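Local coordinates for poly(ADP-ribose) glycohydrolase (Thermomonospora curvata, PDB 3SII), which probably hydrolyses the ribose-ribose glycosidic bonds of poly(ADP-ribose), releasing ADP-ribose, through a macrodomain-type catalytic domain, at residues L215-W220 / V253-W258. Residues are numbered along the deposited sequence; the frame is centred on the assembly and turned at random.
Sequences LVLGAW and VVFAVW. With A1R (5'-O-[(S)-{[(S)-{[(2R,3R,4S)-3,4-dihydroxypyrrolidin-2-yl]methoxy}(hydroxy)phosphoryl]oxy}(hydroxy)phosphoryl]adenosine), chain B.
Leu215, Val216 and Leu217 pair in parallel with Val253, Val254 and Phe255, two neighbouring strands of the mixed macrodomain sheet, joined by helix 229-240 in a beta-alpha-beta unit. Three backbone bonds stitch them: Val254 N to Leu215 O (2.9 Å), Leu217 N to Val254 O (2.8 Å) and Ala256 N to Leu217 O. The last, 3.0 Å long, is the least straight of the three, with 148° at the hydrogen.

Apolar contacts accompany the pairing. On one face, Leu217 and Phe255 run side by side, CB of Leu217 lying 3.8 Å from CD1 of Phe255, because both side chains hold CG anti to the carbonyl carbon (chi1 -55° and -65°). Val253 CG1 sits over the rim of one face of the Phe255 ring and also meets Leu217 CD1. The ring stacks with Phe274 and meets Phe270. With an alanine in place of Phe255, Leu217 CB and Val253 CG1 would probably lose their aromatic neighbour, opening a gap toward Phe270 of helix 265-273. On the face carrying Val216, its CG1 reaches Ala256 CB at 3.9 Å.

Past Leu217 the chains part toward the bound ADP-ribose analogue, and water takes over. One water lies within hydrogen-bonding distance of both Leu217 O and Ala256 O; a second accepts from Ala219 N and also lies within hydrogen-bonding distance of Ala256 O. Beside them, Ala219 CB lies 3.9 Å from the ligand's O4' and 4.0 Å from Val257 CG1.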
loop_
_atom_site.group_PDB
_atom_site.type_symbol
_atom_site.label_atom_id
_atom_site.label_comp_id
_atom_site.label_asym_id
_atom_site.label_seq_id
_atom_site.Cartn_x
_atom_site.Cartn_y
_atom_site.Cartn_z
ATOM N N LEU A 215 7.594 -1.429 -8.591
ATOM C CA LEU A 215 6.380 -1.316 -7.803
ATOM C C LEU A 215 5.989 -2.636 -7.213
ATOM O O LEU A 215 6.155 -3.680 -7.847
ATOM C CB LEU A 215 5.208 -0.899 -8.680
ATOM C CG LEU A 215 5.308 0.279 -9.611
ATOM C CD1 LEU A 215 3.964 0.440 -10.330
ATOM C CD2 LEU A 215 5.661 1.529 -8.833
ATOM N N VAL A 216 5.428 -2.579 -6.013
ATOM C CA VAL A 216 4.798 -3.741 -5.400
ATOM C C VAL A 216 3.305 -3.472 -5.301
ATOM O O VAL A 216 2.869 -2.574 -4.556
ATOM C CB VAL A 216 5.381 -4.072 -4.027
ATOM C CG1 VAL A 216 4.699 -5.301 -3.447
ATOM C CG2 VAL A 216 6.895 -4.320 -4.140
ATOM N N LEU A 217 2.539 -4.223 -6.091
ATOM C CA LEU A 217 1.074 -4.125 -6.114
ATOM C C LEU A 217 0.491 -5.441 -5.584
ATOM O O LEU A 217 1.220 -6.297 -5.077
ATOM C CB LEU A 217 0.576 -3.851 -7.536
ATOM C CG LEU A 217 1.210 -2.609 -8.190
ATOM C CD1 LEU A 217 0.760 -2.495 -9.639
ATOM C CD2 LEU A 217 0.892 -1.336 -7.410
ATOM N N GLY A 218 -0.821 -5.619 -5.689
ATOM C CA GLY A 218 -1.425 -6.840 -5.172
ATOM C C GLY A 218 -2.933 -6.781 -5.263
ATOM O O GLY A 218 -3.476 -6.004 -6.070
ATOM N N ALA A 219 -3.590 -7.593 -4.437
ATOM C CA ALA A 219 -5.044 -7.769 -4.465
ATOM C C ALA A 219 -5.775 -6.673 -3.694
ATOM O O ALA A 219 -6.559 -6.930 -2.772
ATOM C CB ALA A 219 -5.425 -9.167 -3.948
ATOM N N TRP A 220 -5.460 -5.444 -4.080
ATOM C CA TRP A 220 -6.083 -4.224 -3.593
ATOM C C TRP A 220 -7.598 -4.372 -3.470
ATOM O O TRP A 220 -8.277 -4.708 -4.440
ATOM C CB TRP A 220 -5.741 -3.149 -4.619
ATOM C CG TRP A 220 -6.078 -1.714 -4.298
ATOM C CD1 TRP A 220 -5.958 -1.056 -3.096
ATOM C CD2 TRP A 220 -6.579 -0.761 -5.232
ATOM N NE1 TRP A 220 -6.346 0.262 -3.246
ATOM C CE2 TRP A 220 -6.725 0.464 -4.549
ATOM C CE3 TRP A 220 -6.901 -0.821 -6.598
ATOM C CZ2 TRP A 220 -7.199 1.618 -5.179
ATOM C CZ3 TRP A 220 -7.373 0.316 -7.219
ATOM C CH2 TRP A 220 -7.514 1.522 -6.514
ATOM N N VAL A 253 7.281 -4.864 -11.890
ATOM C CA VAL A 253 6.053 -4.807 -11.114
ATOM C C VAL A 253 5.845 -6.174 -10.514
ATOM O O VAL A 253 5.831 -7.177 -11.239
ATOM C CB VAL A 253 4.830 -4.452 -11.976
ATOM C CG1 VAL A 253 3.538 -4.519 -11.141
ATOM C CG2 VAL A 253 5.000 -3.081 -12.604
ATOM N N VAL A 254 5.710 -6.222 -9.193
ATOM C CA VAL A 254 5.446 -7.475 -8.498
ATOM C C VAL A 254 4.035 -7.420 -7.938
ATOM O O VAL A 254 3.675 -6.470 -7.249
ATOM C CB VAL A 254 6.428 -7.713 -7.331
ATOM C CG1 VAL A 254 6.081 -9.032 -6.603
ATOM C CG2 VAL A 254 7.868 -7.730 -7.819
ATOM N N PHE A 255 3.222 -8.418 -8.271
ATOM C CA PHE A 255 1.947 -8.595 -7.598
ATOM C C PHE A 255 2.199 -9.576 -6.475
ATOM O O PHE A 255 2.244 -10.792 -6.686
ATOM C CB PHE A 255 0.878 -9.083 -8.577
ATOM C CG PHE A 255 0.559 -8.078 -9.653
ATOM C CD1 PHE A 255 -0.312 -7.027 -9.398
ATOM C CD2 PHE A 255 1.138 -8.175 -10.905
ATOM C CE1 PHE A 255 -0.607 -6.084 -10.383
ATOM C CE2 PHE A 255 0.856 -7.238 -11.902
ATOM C CZ PHE A 255 -0.020 -6.185 -11.638
ATOM N N ALA A 256 2.418 -9.026 -5.290
ATOM C CA ALA A 256 2.702 -9.821 -4.103
ATOM C C ALA A 256 1.375 -10.076 -3.410
ATOM O O ALA A 256 0.777 -9.171 -2.827
ATOM C CB ALA A 256 3.673 -9.076 -3.192
ATOM N N VAL A 257 0.908 -11.318 -3.488
ATOM C CA VAL A 257 -0.407 -11.664 -2.976
ATOM C C VAL A 257 -0.281 -12.811 -1.976
ATOM O O VAL A 257 -0.142 -13.990 -2.355
ATOM C CB VAL A 257 -1.369 -12.049 -4.108
ATOM C CG1 VAL A 257 -2.781 -12.200 -3.544
ATOM C CG2 VAL A 257 -1.327 -10.994 -5.222
ATOM N N TRP A 258 -0.320 -12.447 -0.697
ATOM C CA TRP A 258 -0.242 -13.387 0.415
ATOM C C TRP A 258 -1.661 -13.646 0.915
ATOM O O TRP A 258 -2.253 -12.800 1.590
ATOM C CB TRP A 258 0.611 -12.788 1.537
ATOM C CG TRP A 258 0.706 -13.663 2.745
ATOM C CD1 TRP A 258 1.217 -14.928 2.798
ATOM C CD2 TRP A 258 0.277 -13.350 4.073
ATOM N NE1 TRP A 258 1.137 -15.420 4.078
ATOM C CE2 TRP A 258 0.561 -14.468 4.883
ATOM C CE3 TRP A 258 -0.316 -12.228 4.662
ATOM C CZ2 TRP A 258 0.268 -14.503 6.244
ATOM C CZ3 TRP A 258 -0.607 -12.263 6.018
ATOM C CH2 TRP A 258 -0.312 -13.393 6.794
HETATM N N1 A1R B . 0.713 -8.769 1.633
HETATM C C2 A1R B . 0.183 -9.109 0.419
HETATM N N3 A1R B . -1.114 -9.501 0.277
HETATM C C4 A1R B . -1.797 -9.523 1.409
HETATM C C5 A1R B . -1.365 -9.188 2.690
HETATM C C6 A1R B . -0.041 -8.802 2.753
HETATM N N6 A1R B . 0.564 -8.448 3.998
HETATM N N7 A1R B . -2.398 -9.337 3.608
HETATM C C8 A1R B . -3.455 -9.751 2.885
HETATM N N9 A1R B . -3.150 -9.888 1.543
HETATM C "C1'" A1R B . -4.018 -10.289 0.450
HETATM C "C2'" A1R B . -5.184 -11.118 0.866
HETATM O "O2'" A1R B . -5.485 -12.054 -0.113
HETATM C "C3'" A1R B . -6.284 -10.137 0.996
HETATM O "O3'" A1R B . -7.523 -10.697 0.732
HETATM O "O4'" A1R B . -4.549 -9.150 -0.180
HETATM C "C4'" A1R B . -5.944 -9.115 -0.027
HETATM C "C5'" A1R B . -6.468 -7.742 0.338
HETATM O "O5'" A1R B . -5.967 -7.333 1.572
HETATM P PA A1R B . -6.848 -6.420 2.546
HETATM O O1A A1R B . -5.856 -5.932 3.564
HETATM O O2A A1R B . -8.032 -7.103 3.137
HETATM O O3A A1R B . -7.261 -5.186 1.640
HETATM P PB A1R B . -8.677 -4.460 1.468
HETATM O O1B A1R B . -9.740 -5.377 0.910
HETATM O O2B A1R B . -8.428 -3.284 0.566
HETATM O O5N A1R B . -9.182 -4.041 2.902
HETATM C C5N A1R B . -8.798 -2.836 3.489
HETATM N N4N A1R B . -8.468 -3.384 5.427
HETATM C C1N A1R B . -7.384 -2.872 6.255
HETATM O O2N A1R B . -7.149 -0.643 7.030
HETATM C C2N A1R B . -7.274 -1.419 5.907
HETATM O O3N A1R B . -9.615 -0.994 5.889
HETATM C C3N A1R B . -8.489 -1.154 5.097
HETATM C C4N A1R B . -9.190 -2.313 4.563
HETATM O O HOH W 1 1.287 -6.454 -2.069
HETATM O O HOH W 2 -1.922 -8.664 -2.431
#